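Local structure of LP04448p (Drosophila melanogaster, 2QK2) at residues 4-9 and 45-50; 19-24 and 55-60; 155-160 and 197-202; 203-208 and 234-239. The protein probably binds tubulin through TOG domains built of HEAT repeats and acts at microtubule plus ends. One frame throughout, in Å; residues are numbered along the deposited sequence.

Contact 1 (4-9 and 45-50)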
loop_
_atom_site.group_PDB
_atom_site.type_symbol
_atom_site.label_atom_id
_atom_site.label_comp_id
_atom_site.label_asym_id
_atom_site.label_seq_id
_atom_site.Cartn_x
_atom_site.Cartn_y
_atom_site.Cartn_z
HETATM N N MSE A 4 25.873 13.037 1.706
HETATM C CA MSE A 4 25.403 13.739 0.521
HETATM C C MSE A 4 25.332 12.781 -0.658
HETATM O O MSE A 4 24.502 12.944 -1.552
HETATM C CB MSE A 4 26.329 14.900 0.173
HETATM C CG MSE A 4 25.722 15.863 -0.834
HETATM SE SE MSE A 4 26.984 17.178 -1.446
HETATM C CE MSE A 4 27.614 17.808 0.273
ATOM N N ASP A 5 26.207 11.781 -0.658
ATOM C CA ASP A 5 26.230 10.799 -1.734
ATOM C C ASP A 5 24.937 9.992 -1.759
ATOM O O ASP A 5 24.547 9.462 -2.801
ATOM C CB ASP A 5 27.437 9.866 -1.583
ATOM C CG ASP A 5 28.761 10.598 -1.740
ATOM O OD1 ASP A 5 28.902 11.376 -2.709
ATOM O OD2 ASP A 5 29.663 10.391 -0.899
ATOM N N LEU A 6 24.270 9.906 -0.610
ATOM C CA LEU A 6 23.007 9.182 -0.514
ATOM C C LEU A 6 21.958 9.884 -1.372
ATOM O O LEU A 6 20.932 9.300 -1.717
ATOM C CB LEU A 6 22.520 9.143 0.937
ATOM C CG LEU A 6 23.315 8.331 1.965
ATOM C CD1 LEU A 6 22.718 8.553 3.348
ATOM C CD2 LEU A 6 23.284 6.852 1.600
ATOM N N LEU A 7 22.223 11.145 -1.704
ATOM C CA LEU A 7 21.309 11.942 -2.514
ATOM C C LEU A 7 21.689 11.850 -3.988
ATOM O O LEU A 7 21.080 12.498 -4.841
ATOM C CB LEU A 7 21.354 13.405 -2.070
ATOM C CG LEU A 7 21.140 13.697 -0.583
ATOM C CD1 LEU A 7 21.363 15.182 -0.333
ATOM C CD2 LEU A 7 19.742 13.275 -0.155
ATOM N N ASP A 8 22.700 11.042 -4.279
ATOM C CA ASP A 8 23.172 10.871 -5.645
ATOM C C ASP A 8 22.448 9.715 -6.339
ATOM O O ASP A 8 22.635 8.555 -5.983
ATOM C CB ASP A 8 24.682 10.625 -5.630
ATOM C CG ASP A 8 25.268 10.544 -7.018
ATOM O OD1 ASP A 8 24.967 11.434 -7.842
ATOM O OD2 ASP A 8 26.035 9.593 -7.282
ATOM N N PRO A 9 21.611 10.024 -7.345
ATOM C CA PRO A 9 20.854 9.006 -8.087
ATOM C C PRO A 9 21.752 7.923 -8.680
ATOM O O PRO A 9 22.685 8.217 -9.430
ATOM C CB PRO A 9 20.145 9.820 -9.168
ATOM C CG PRO A 9 19.968 11.164 -8.516
ATOM C CD PRO A 9 21.313 11.369 -7.864
ATOM N N ASP A 45 21.511 -0.546 -0.772
ATOM C CA ASP A 45 22.763 0.200 -0.889
ATOM C C ASP A 45 22.612 1.556 -1.585
ATOM O O ASP A 45 23.431 2.457 -1.382
ATOM C CB ASP A 45 23.825 -0.613 -1.640
ATOM C CG ASP A 45 24.306 -1.818 -0.853
ATOM O OD1 ASP A 45 24.376 -1.734 0.392
ATOM O OD2 ASP A 45 24.628 -2.848 -1.483
ATOM N N HIS A 46 21.573 1.705 -2.405
ATOM C CA HIS A 46 21.359 2.949 -3.137
ATOM C C HIS A 46 19.935 3.470 -2.974
ATOM O O HIS A 46 19.083 3.258 -3.838
ATOM C CB HIS A 46 21.662 2.719 -4.615
ATOM C CG HIS A 46 22.979 2.051 -4.853
ATOM N ND1 HIS A 46 24.182 2.649 -4.546
ATOM C CD2 HIS A 46 23.281 0.824 -5.339
ATOM C CE1 HIS A 46 25.169 1.819 -4.833
ATOM N NE2 HIS A 46 24.649 0.705 -5.316
ATOM N N PRO A 47 19.667 4.179 -1.867
ATOM C CA PRO A 47 18.347 4.743 -1.561
ATOM C C PRO A 47 17.809 5.742 -2.584
ATOM O O PRO A 47 16.602 5.985 -2.643
ATOM C CB PRO A 47 18.554 5.368 -0.182
ATOM C CG PRO A 47 19.984 5.793 -0.225
ATOM C CD PRO A 47 20.657 4.595 -0.858
ATOM N N LYS A 48 18.696 6.324 -3.385
ATOM C CA LYS A 48 18.280 7.287 -4.402
ATOM C C LYS A 48 18.470 6.649 -5.775
ATOM O O LYS A 48 19.586 6.312 -6.169
ATOM C CB LYS A 48 19.113 8.568 -4.293
ATOM C CG LYS A 48 18.661 9.694 -5.206
ATOM C CD LYS A 48 17.295 10.220 -4.804
ATOM C CE LYS A 48 16.887 11.397 -5.679
ATOM N NZ LYS A 48 15.566 11.973 -5.283
ATOM N N LEU A 49 17.373 6.488 -6.504
ATOM C CA LEU A 49 17.426 5.848 -7.810
ATOM C C LEU A 49 17.316 6.796 -8.993
ATOM O O LEU A 49 16.516 7.730 -9.001
ATOM C CB LEU A 49 16.333 4.778 -7.901
ATOM C CG LEU A 49 16.404 3.719 -6.793
ATOM C CD1 LEU A 49 15.218 2.769 -6.885
ATOM C CD2 LEU A 49 17.718 2.957 -6.908
ATOM N N GLU A 50 18.135 6.529 -10.002
ATOM C CA GLU A 50 18.164 7.318 -11.226
ATOM C C GLU A 50 16.921 7.023 -12.071
ATOM O O GLU A 50 16.308 5.959 -11.938
ATOM C CB GLU A 50 19.425 6.948 -12.005
ATOM C CG GLU A 50 19.719 7.788 -13.227
ATOM C CD GLU A 50 20.976 7.315 -13.936
ATOM O OE1 GLU A 50 20.922 6.261 -14.608
ATOM O OE2 GLU A 50 22.022 7.984 -13.803
HETATM O O HOH W 1 21.688 6.494 -3.889
#
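Lys48 and Pro9 carry most of this surface contact. Their side chains lie side by side, Pro9 CG resting 3.9 Å from Lys48 CG. CG of Lys48 is anti to its backbone N (chi1 -174°), and the bend at chi2 sends the aliphatic chain past the proline ring. At the next ring carbon, Pro9 CB approaches Glu50 CA at 3.8 Å. Earlier in 4-9, Leu6 CD2 meets Pro47 CG obliquely at 3.9 Å, and the carbonyl O of Leu6 sits 3.2 Å from Lys48 CB. The backbones meet through a CA-H...O contact, Pro9 CA to Lys48 O at 3.5 Å. A water joins them, donating to Asp8 O (3.1 Å) and accepting from Lys48 N (3.0 Å). Behind this shell, a type I beta turn from Asp5 to Asp8, closed by Asp8 N to Asp5 O at 2.8 Å, swings Pro9 round to the loop. From end to end, residues 6-9 and 47-50 point only 22° apart, and the backbone of Val10 hydrogen-bonds to those of both Lys48 and Glu50, a pattern typical of a short parallel beta bridge. This lays the N-terminal segment along the loop between helices 29-45 and 55-67 of the TOG domain.

Contact 2 (19-24 and 55-60)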
loop_
_atom_site.group_PDB
_atom_site.type_symbol
_atom_site.label_atom_id
_atom_site.label_comp_id
_atom_site.label_asym_id
_atom_site.label_seq_id
_atom_site.Cartn_x
_atom_site.Cartn_y
_atom_site.Cartn_z
ATOM N N ASP A 19 21.585 -12.274 -15.590
ATOM C CA ASP A 19 20.630 -13.380 -15.583
ATOM C C ASP A 19 19.496 -13.141 -14.581
ATOM O O ASP A 19 18.756 -14.059 -14.222
ATOM C CB ASP A 19 21.345 -14.702 -15.275
ATOM C CG ASP A 19 22.034 -14.696 -13.923
ATOM O OD1 ASP A 19 22.063 -13.632 -13.265
ATOM O OD2 ASP A 19 22.547 -15.760 -13.520
ATOM N N PHE A 20 19.357 -11.898 -14.144
ATOM C CA PHE A 20 18.318 -11.538 -13.192
ATOM C C PHE A 20 16.947 -12.083 -13.598
ATOM O O PHE A 20 16.307 -12.807 -12.833
ATOM C CB PHE A 20 18.230 -10.016 -13.059
ATOM C CG PHE A 20 17.138 -9.560 -12.140
ATOM C CD1 PHE A 20 17.331 -9.550 -10.759
ATOM C CD2 PHE A 20 15.893 -9.189 -12.649
ATOM C CE1 PHE A 20 16.300 -9.178 -9.896
ATOM C CE2 PHE A 20 14.852 -8.815 -11.792
ATOM C CZ PHE A 20 15.060 -8.810 -10.410
ATOM N N TYR A 21 16.498 -11.742 -14.804
ATOM C CA TYR A 21 15.190 -12.188 -15.265
ATOM C C TYR A 21 15.095 -13.683 -15.561
ATOM O O TYR A 21 14.088 -14.314 -15.230
ATOM C CB TYR A 21 14.752 -11.355 -16.478
ATOM C CG TYR A 21 14.592 -9.886 -16.139
ATOM C CD1 TYR A 21 15.617 -8.973 -16.393
ATOM C CD2 TYR A 21 13.436 -9.420 -15.501
ATOM C CE1 TYR A 21 15.499 -7.629 -16.019
ATOM C CE2 TYR A 21 13.306 -8.077 -15.117
ATOM C CZ TYR A 21 14.342 -7.190 -15.380
ATOM O OH TYR A 21 14.231 -5.872 -14.993
ATOM N N ASP A 22 16.128 -14.263 -16.167
ATOM C CA ASP A 22 16.090 -15.693 -16.455
ATOM C C ASP A 22 15.965 -16.512 -15.172
ATOM O O ASP A 22 15.168 -17.447 -15.100
ATOM C CB ASP A 22 17.342 -16.133 -17.228
ATOM C CG ASP A 22 17.352 -15.626 -18.663
ATOM O OD1 ASP A 22 16.264 -15.336 -19.210
ATOM O OD2 ASP A 22 18.449 -15.530 -19.250
ATOM N N LYS A 23 16.738 -16.164 -14.148
ATOM C CA LYS A 23 16.660 -16.912 -12.896
ATOM C C LYS A 23 15.280 -16.854 -12.246
ATOM O O LYS A 23 14.839 -17.831 -11.631
ATOM C CB LYS A 23 17.707 -16.419 -11.903
ATOM C CG LYS A 23 19.075 -17.073 -12.051
ATOM C CD LYS A 23 19.958 -16.638 -10.886
ATOM C CE LYS A 23 21.284 -17.355 -10.850
ATOM N NZ LYS A 23 22.102 -16.823 -9.720
ATOM N N LEU A 24 14.603 -15.713 -12.374
ATOM C CA LEU A 24 13.269 -15.564 -11.794
ATOM C C LEU A 24 12.283 -16.541 -12.429
ATOM O O LEU A 24 11.220 -16.807 -11.870
ATOM C CB LEU A 24 12.756 -14.125 -11.960
ATOM C CG LEU A 24 13.230 -13.135 -10.891
ATOM C CD1 LEU A 24 12.634 -11.757 -11.153
ATOM C CD2 LEU A 24 12.803 -13.642 -9.517
ATOM N N GLY A 55 9.689 -0.503 -15.919
ATOM C CA GLY A 55 8.543 -1.338 -16.229
ATOM C C GLY A 55 8.782 -2.842 -16.139
ATOM O O GLY A 55 7.992 -3.566 -15.521
ATOM N N ALA A 56 9.865 -3.320 -16.751
ATOM C CA ALA A 56 10.168 -4.752 -16.742
ATOM C C ALA A 56 10.400 -5.259 -15.325
ATOM O O ALA A 56 9.950 -6.347 -14.964
ATOM C CB ALA A 56 11.406 -5.047 -17.621
ATOM N N LEU A 57 11.102 -4.465 -14.523
ATOM C CA LEU A 57 11.386 -4.853 -13.150
ATOM C C LEU A 57 10.100 -4.915 -12.323
ATOM O O LEU A 57 9.871 -5.873 -11.584
ATOM C CB LEU A 57 12.382 -3.871 -12.514
ATOM C CG LEU A 57 12.735 -4.153 -11.048
ATOM C CD1 LEU A 57 13.212 -5.597 -10.890
ATOM C CD2 LEU A 57 13.804 -3.174 -10.576
ATOM N N VAL A 58 9.253 -3.899 -12.453
ATOM C CA VAL A 58 7.996 -3.877 -11.710
ATOM C C VAL A 58 7.122 -5.078 -12.090
ATOM O O VAL A 58 6.513 -5.719 -11.229
ATOM C CB VAL A 58 7.221 -2.553 -11.960
ATOM C CG1 VAL A 58 5.845 -2.601 -11.263
ATOM C CG2 VAL A 58 8.036 -1.370 -11.416
ATOM N N SER A 59 7.067 -5.387 -13.380
ATOM C CA SER A 59 6.279 -6.522 -13.842
ATOM C C SER A 59 6.828 -7.828 -13.253
ATOM O O SER A 59 6.063 -8.695 -12.828
ATOM C CB SER A 59 6.302 -6.586 -15.372
ATOM O OG SER A 59 5.495 -7.650 -15.852
ATOM N N ALA A 60 8.152 -7.966 -13.228
ATOM C CA ALA A 60 8.778 -9.173 -12.684
ATOM C C ALA A 60 8.439 -9.330 -11.200
ATOM O O ALA A 60 8.112 -10.424 -10.743
ATOM C CB ALA A 60 10.302 -9.113 -12.877
#
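Lys23 NZ is held by two carboxylates: it forms a salt bridge with Glu34 and a long one with Asp19, whose OD2 is 4.0 Å from NZ. These bonds lie on the far side of helix 20-24 and leave the face turned to helix 55-67 to Phe20, Tyr21 and Leu24. The carbonyl O of Phe20 takes a weak bond from Leu24 N and a further one from Ser35 OG. Tyr21, its CG beside the backbone N (chi1 -63°), reaches across tip first, so that OH ends 3.7 Å from Leu57 CB. That hydroxyl is also 3.5 Å from Leu57 N, but the angle is too poor for a hydrogen bond. Ala60 CB lies at the edge of the tyrosine ring, 3.9 Å from CE2, and the same methyl meets Leu24 CD1 at 3.9 Å. One face of the ring is covered from within its own helix by Phe20 CD2, 3.5 Å above the centre. Phe20, with CG anti to the backbone N (chi1 177°), crosses Leu57 at about a right angle and sets CE2 3.7 Å from Leu57 CD1. The axes of 20-24 and 55-60 run 18° from parallel and come no closer than 11.5 Å, a gap that the aromatic side chains span. Helix 29-45 supplies Leu39 to both Phe20 and Leu57, while Leu84 of helix 71-88 lies against Leu57 and Val58.

Contact 3 (155-160 and 197-202)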
loop_
_atom_site.group_PDB
_atom_site.type_symbol
_atom_site.label_atom_id
_atom_site.label_comp_id
_atom_site.label_asym_id
_atom_site.label_seq_id
_atom_site.Cartn_x
_atom_site.Cartn_y
_atom_site.Cartn_z
ATOM N N LEU A 155 -7.306 -0.908 6.500
ATOM C CA LEU A 155 -6.126 -0.458 7.234
ATOM C C LEU A 155 -5.211 0.342 6.304
ATOM O O LEU A 155 -4.552 1.302 6.729
ATOM C CB LEU A 155 -5.378 -1.653 7.822
ATOM C CG LEU A 155 -6.114 -2.383 8.961
ATOM C CD1 LEU A 155 -5.318 -3.617 9.376
ATOM C CD2 LEU A 155 -6.299 -1.434 10.152
ATOM N N PHE A 156 -5.165 -0.059 5.037
ATOM C CA PHE A 156 -4.353 0.660 4.051
ATOM C C PHE A 156 -4.885 2.095 3.945
ATOM O O PHE A 156 -4.121 3.055 3.913
ATOM C CB PHE A 156 -4.437 -0.030 2.684
ATOM C CG PHE A 156 -4.039 0.860 1.531
ATOM C CD1 PHE A 156 -2.751 1.372 1.443
ATOM C CD2 PHE A 156 -4.963 1.190 0.544
ATOM C CE1 PHE A 156 -2.383 2.203 0.383
ATOM C CE2 PHE A 156 -4.608 2.021 -0.521
ATOM C CZ PHE A 156 -3.315 2.526 -0.600
ATOM N N ILE A 157 -6.206 2.230 3.889
ATOM C CA ILE A 157 -6.844 3.544 3.809
ATOM C C ILE A 157 -6.501 4.390 5.043
ATOM O O ILE A 157 -6.213 5.590 4.931
ATOM C CB ILE A 157 -8.377 3.388 3.679
ATOM C CG1 ILE A 157 -8.709 2.739 2.326
ATOM C CG2 ILE A 157 -9.066 4.738 3.813
ATOM C CD1 ILE A 157 -10.173 2.384 2.155
ATOM N N ALA A 158 -6.516 3.763 6.216
ATOM C CA ALA A 158 -6.197 4.463 7.457
ATOM C C ALA A 158 -4.773 5.017 7.416
ATOM O O ALA A 158 -4.551 6.199 7.681
ATOM C CB ALA A 158 -6.358 3.520 8.655
ATOM N N ARG A 159 -3.805 4.162 7.093
ATOM C CA ARG A 159 -2.418 4.607 7.027
ATOM C C ARG A 159 -2.254 5.667 5.937
ATOM O O ARG A 159 -1.569 6.672 6.133
ATOM C CB ARG A 159 -1.483 3.425 6.760
ATOM C CG ARG A 159 -1.490 2.356 7.854
ATOM C CD ARG A 159 -0.321 1.372 7.693
ATOM N NE ARG A 159 -0.293 0.749 6.370
ATOM C CZ ARG A 159 -1.047 -0.282 5.991
ATOM N NH1 ARG A 159 -1.911 -0.840 6.835
ATOM N NH2 ARG A 159 -0.942 -0.751 4.751
ATOM N N ALA A 160 -2.905 5.458 4.799
ATOM C CA ALA A 160 -2.823 6.418 3.694
ATOM C C ALA A 160 -3.328 7.809 4.111
ATOM O O ALA A 160 -2.692 8.832 3.830
ATOM C CB ALA A 160 -3.636 5.909 2.500
ATOM N N ALA A 197 -13.364 0.811 11.377
ATOM C CA ALA A 197 -13.509 1.859 12.382
ATOM C C ALA A 197 -12.242 2.710 12.420
ATOM O O ALA A 197 -12.311 3.933 12.560
ATOM C CB ALA A 197 -13.762 1.239 13.765
ATOM N N GLU A 198 -11.087 2.060 12.302
ATOM C CA GLU A 198 -9.814 2.779 12.328
ATOM C C GLU A 198 -9.698 3.730 11.141
ATOM O O GLU A 198 -9.238 4.865 11.285
ATOM C CB GLU A 198 -8.638 1.800 12.322
ATOM C CG GLU A 198 -7.310 2.468 12.659
ATOM C CD GLU A 198 -6.182 1.474 12.859
ATOM O OE1 GLU A 198 -6.457 0.325 13.260
ATOM O OE2 GLU A 198 -5.015 1.849 12.637
ATOM N N ALA A 199 -10.135 3.271 9.973
ATOM C CA ALA A 199 -10.083 4.088 8.767
ATOM C C ALA A 199 -11.040 5.272 8.890
ATOM O O ALA A 199 -10.699 6.407 8.535
ATOM C CB ALA A 199 -10.450 3.240 7.543
ATOM N N LEU A 200 -12.241 4.998 9.388
ATOM C CA LEU A 200 -13.255 6.035 9.560
ATOM C C LEU A 200 -12.796 7.089 10.567
ATOM O O LEU A 200 -12.971 8.288 10.347
ATOM C CB LEU A 200 -14.573 5.409 10.030
ATOM C CG LEU A 200 -15.745 5.186 9.064
ATOM C CD1 LEU A 200 -15.409 5.628 7.649
ATOM C CD2 LEU A 200 -16.141 3.729 9.112
ATOM N N GLY A 201 -12.210 6.635 11.670
ATOM C CA GLY A 201 -11.739 7.562 12.683
ATOM C C GLY A 201 -10.625 8.442 12.148
ATOM O O GLY A 201 -10.552 9.638 12.449
ATOM N N THR A 202 -9.746 7.853 11.344
ATOM C CA THR A 202 -8.640 8.611 10.778
ATOM C C THR A 202 -9.208 9.628 9.795
ATOM O O THR A 202 -8.736 10.764 9.720
ATOM C CB THR A 202 -7.637 7.675 10.064
ATOM O OG1 THR A 202 -7.222 6.649 10.976
ATOM C CG2 THR A 202 -6.409 8.455 9.605
#
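A close, buried packing of two nearly parallel helices joins helix 147-161 to helix 190-207 in the C-terminal half of the HEAT-repeat array. The axes differ by 24° and approach to 7.9 Å. Small residues permit this: Ala158 CA and Ala199 CA are only 4.1 Å apart, and Ala158 CB rests 3.8 Å from Ala199 CA. On one flank the side chains of Leu155 and Glu198 cross obliquely, bringing CD2 within 3.6 Å of OE1; the extended glutamate chain reaches out to it. Further along the helices, Thr202 turns its two branches to different tasks. CG2, anti to the backbone N, lies 3.5 Å from Ala158 O, while OG1 donates to Glu198 O over 2.7 Å, from above the carbonyl plane. That oxygen also accepts the helical bond from Thr202 N at 3.0 Å, so two donors grip it. An alanine in place of Thr202 leaves Glu198 O to the backbone donor and would probably loosen the packing over the Ala158 carbonyl. Leu181 of helix 171-185 packs on both Ile157 and Ala199, closing one side of the interface. Helix 112-126 covers Phe156 and binds Arg159 through Asp123, and helix 221-233 sets Cys230 against Glu198.

Contact 4 (203-208 and 234-239)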
loop_
_atom_site.group_PDB
_atom_site.type_symbol
_atom_site.label_atom_id
_atom_site.label_comp_id
_atom_site.label_asym_id
_atom_site.label_seq_id
_atom_site.Cartn_x
_atom_site.Cartn_y
_atom_site.Cartn_z
ATOM N N LEU A 203 -10.234 9.223 9.054
ATOM C CA LEU A 203 -10.868 10.111 8.092
ATOM C C LEU A 203 -11.441 11.346 8.784
ATOM O O LEU A 203 -11.350 12.452 8.255
ATOM C CB LEU A 203 -11.985 9.384 7.344
ATOM C CG LEU A 203 -12.719 10.221 6.293
ATOM C CD1 LEU A 203 -11.736 10.651 5.202
ATOM C CD2 LEU A 203 -13.859 9.411 5.690
ATOM N N ILE A 204 -12.039 11.155 9.959
ATOM C CA ILE A 204 -12.613 12.271 10.710
ATOM C C ILE A 204 -11.482 13.161 11.228
ATOM O O ILE A 204 -11.580 14.395 11.204
ATOM C CB ILE A 204 -13.455 11.781 11.921
ATOM C CG1 ILE A 204 -14.632 10.924 11.439
ATOM C CG2 ILE A 204 -13.978 12.977 12.702
ATOM C CD1 ILE A 204 -15.496 10.392 12.574
ATOM N N LYS A 205 -10.413 12.525 11.699
ATOM C CA LYS A 205 -9.244 13.242 12.195
ATOM C C LYS A 205 -8.717 14.192 11.119
ATOM O O LYS A 205 -8.350 15.329 11.406
ATOM C CB LYS A 205 -8.136 12.254 12.565
ATOM C CG LYS A 205 -7.618 12.396 13.983
ATOM C CD LYS A 205 -6.949 13.738 14.215
ATOM C CE LYS A 205 -6.834 14.035 15.710
ATOM N NZ LYS A 205 -6.312 12.881 16.510
ATOM N N LEU A 206 -8.695 13.727 9.875
ATOM C CA LEU A 206 -8.190 14.532 8.767
ATOM C C LEU A 206 -9.164 15.558 8.190
ATOM O O LEU A 206 -8.781 16.699 7.931
ATOM C CB LEU A 206 -7.725 13.622 7.624
ATOM C CG LEU A 206 -7.184 14.320 6.365
ATOM C CD1 LEU A 206 -5.802 14.889 6.659
ATOM C CD2 LEU A 206 -7.108 13.334 5.209
HETATM N N MSE A 207 -10.413 15.158 7.976
HETATM C CA MSE A 207 -11.388 16.051 7.369
HETATM C C MSE A 207 -12.239 16.869 8.334
HETATM O O MSE A 207 -12.870 17.842 7.921
HETATM C CB MSE A 207 -12.309 15.258 6.431
HETATM C CG MSE A 207 -11.580 14.451 5.359
HETATM SE SE MSE A 207 -10.418 15.526 4.223
HETATM C CE MSE A 207 -11.759 16.348 3.101
ATOM N N GLY A 208 -12.264 16.478 9.606
ATOM C CA GLY A 208 -13.059 17.210 10.579
ATOM C C GLY A 208 -14.427 16.599 10.830
ATOM O O GLY A 208 -15.060 16.062 9.919
ATOM N N ALA A 234 -5.580 8.491 16.101
ATOM C CA ALA A 234 -5.056 8.775 14.771
ATOM C C ALA A 234 -4.132 9.991 14.791
ATOM O O ALA A 234 -4.427 10.991 15.449
ATOM C CB ALA A 234 -6.206 9.012 13.798
ATOM N N GLU A 235 -3.018 9.895 14.070
ATOM C CA GLU A 235 -2.054 10.989 13.982
ATOM C C GLU A 235 -1.865 11.407 12.528
ATOM O O GLU A 235 -1.312 10.649 11.734
ATOM C CB GLU A 235 -0.698 10.562 14.543
ATOM C CG GLU A 235 -0.712 10.137 15.996
ATOM C CD GLU A 235 0.679 9.811 16.514
ATOM O OE1 GLU A 235 1.339 8.921 15.932
ATOM O OE2 GLU A 235 1.113 10.447 17.501
ATOM N N ILE A 236 -2.322 12.605 12.179
ATOM C CA ILE A 236 -2.169 13.094 10.815
ATOM C C ILE A 236 -0.755 13.642 10.673
ATOM O O ILE A 236 -0.426 14.706 11.201
ATOM C CB ILE A 236 -3.186 14.198 10.491
ATOM C CG1 ILE A 236 -4.607 13.674 10.722
ATOM C CG2 ILE A 236 -3.010 14.657 9.049
ATOM C CD1 ILE A 236 -4.925 12.384 9.986
ATOM N N LYS A 237 0.072 12.901 9.949
ATOM C CA LYS A 237 1.468 13.255 9.753
ATOM C C LYS A 237 1.750 14.341 8.723
ATOM O O LYS A 237 2.900 14.728 8.544
ATOM C CB LYS A 237 2.247 11.990 9.401
ATOM C CG LYS A 237 2.098 10.900 10.448
ATOM C CD LYS A 237 2.423 9.528 9.890
ATOM C CE LYS A 237 2.264 8.452 10.961
ATOM N NZ LYS A 237 0.910 8.464 11.604
ATOM N N ILE A 238 0.721 14.848 8.055
ATOM C CA ILE A 238 0.945 15.886 7.054
ATOM C C ILE A 238 0.628 17.302 7.528
ATOM O O ILE A 238 0.158 17.512 8.649
ATOM C CB ILE A 238 0.136 15.600 5.756
ATOM C CG1 ILE A 238 -1.361 15.489 6.061
ATOM C CG2 ILE A 238 0.641 14.326 5.104
ATOM C CD1 ILE A 238 -2.064 16.821 6.244
ATOM N N LYS A 239 0.909 18.267 6.656
ATOM C CA LYS A 239 0.657 19.681 6.922
ATOM C C LYS A 239 -0.292 20.195 5.848
ATOM O O LYS A 239 0.032 20.160 4.660
ATOM C CB LYS A 239 1.961 20.473 6.859
ATOM C CG LYS A 239 1.791 21.985 6.949
ATOM C CD LYS A 239 1.274 22.416 8.311
ATOM C CE LYS A 239 1.153 23.929 8.393
ATOM N NZ LYS A 239 0.729 24.372 9.749
#
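The polar part of the contact is a single bond across it, from Lys205 NZ to Ala234 O, 2.9 Å long. The ammonium lies in the carbonyl plane at a C=O...N angle of 153°. To get there the lysine chain bends at chi2 and again at chi4, and its chi1 of -125° sits away from any staggered position. NZ also donates to Gln231 O, so two carbonyls at the C-terminal end of helix 221-233 hold it, where the helix dipole would probably welcome a positive charge. A methionine in place of Lys205 has no ammonium for the two carbonyls and would probably loosen the tail where it leaves that helix. Within the tail, Lys237 NZ folds back to Glu235 O at 3.1 Å, along a lone pair.

Beyond helix 221-233 the chain has no regular structure: this C-terminal tail of the TOG domain runs back over the end of helix 190-207 toward the loop after helix 147-161, where the backbone of Lys237 hydrogen-bonds to that of Thr162.

The apolar contacts start with the stem of Lys205, whose CG lies 3.7 Å from Ala234 CB. Both branches of Ile236 touch the helix: CG2 meets Leu206 CD1 at 3.7 Å, and CD1 reaches Leu206 CB at 3.9 Å. Leu206 and Ile236 cross at about a right angle. Ile238 adds a looser touch, its CD1 4.2 Å from Leu206 CD1, and Pro166 also lies against Leu206.

From the N terminus, contact 1 opens at 4-9 and contact 2 at 19-24; contact 1 closes at 45-50 before contact 2 at 55-60, so they cross. Their loops share helix 29-45; contact 1 ties the N-terminal segment to the loop after that helix, contact 2 ties helix 20-24 to helix 55-67. Their nearest atoms, about 7 Å apart, do not touch. Contacts 3 and 4 follow in series, the first closing a loop around helix 171-185 and the second one around helices 209-212 and 221-233. Both use helix 190-207 and touch, Thr202 packing against Ala234 and Ile236. Contact 3 lies across the chain's centre from contacts 1 and 2, about 32 and 34 Å centre to centre.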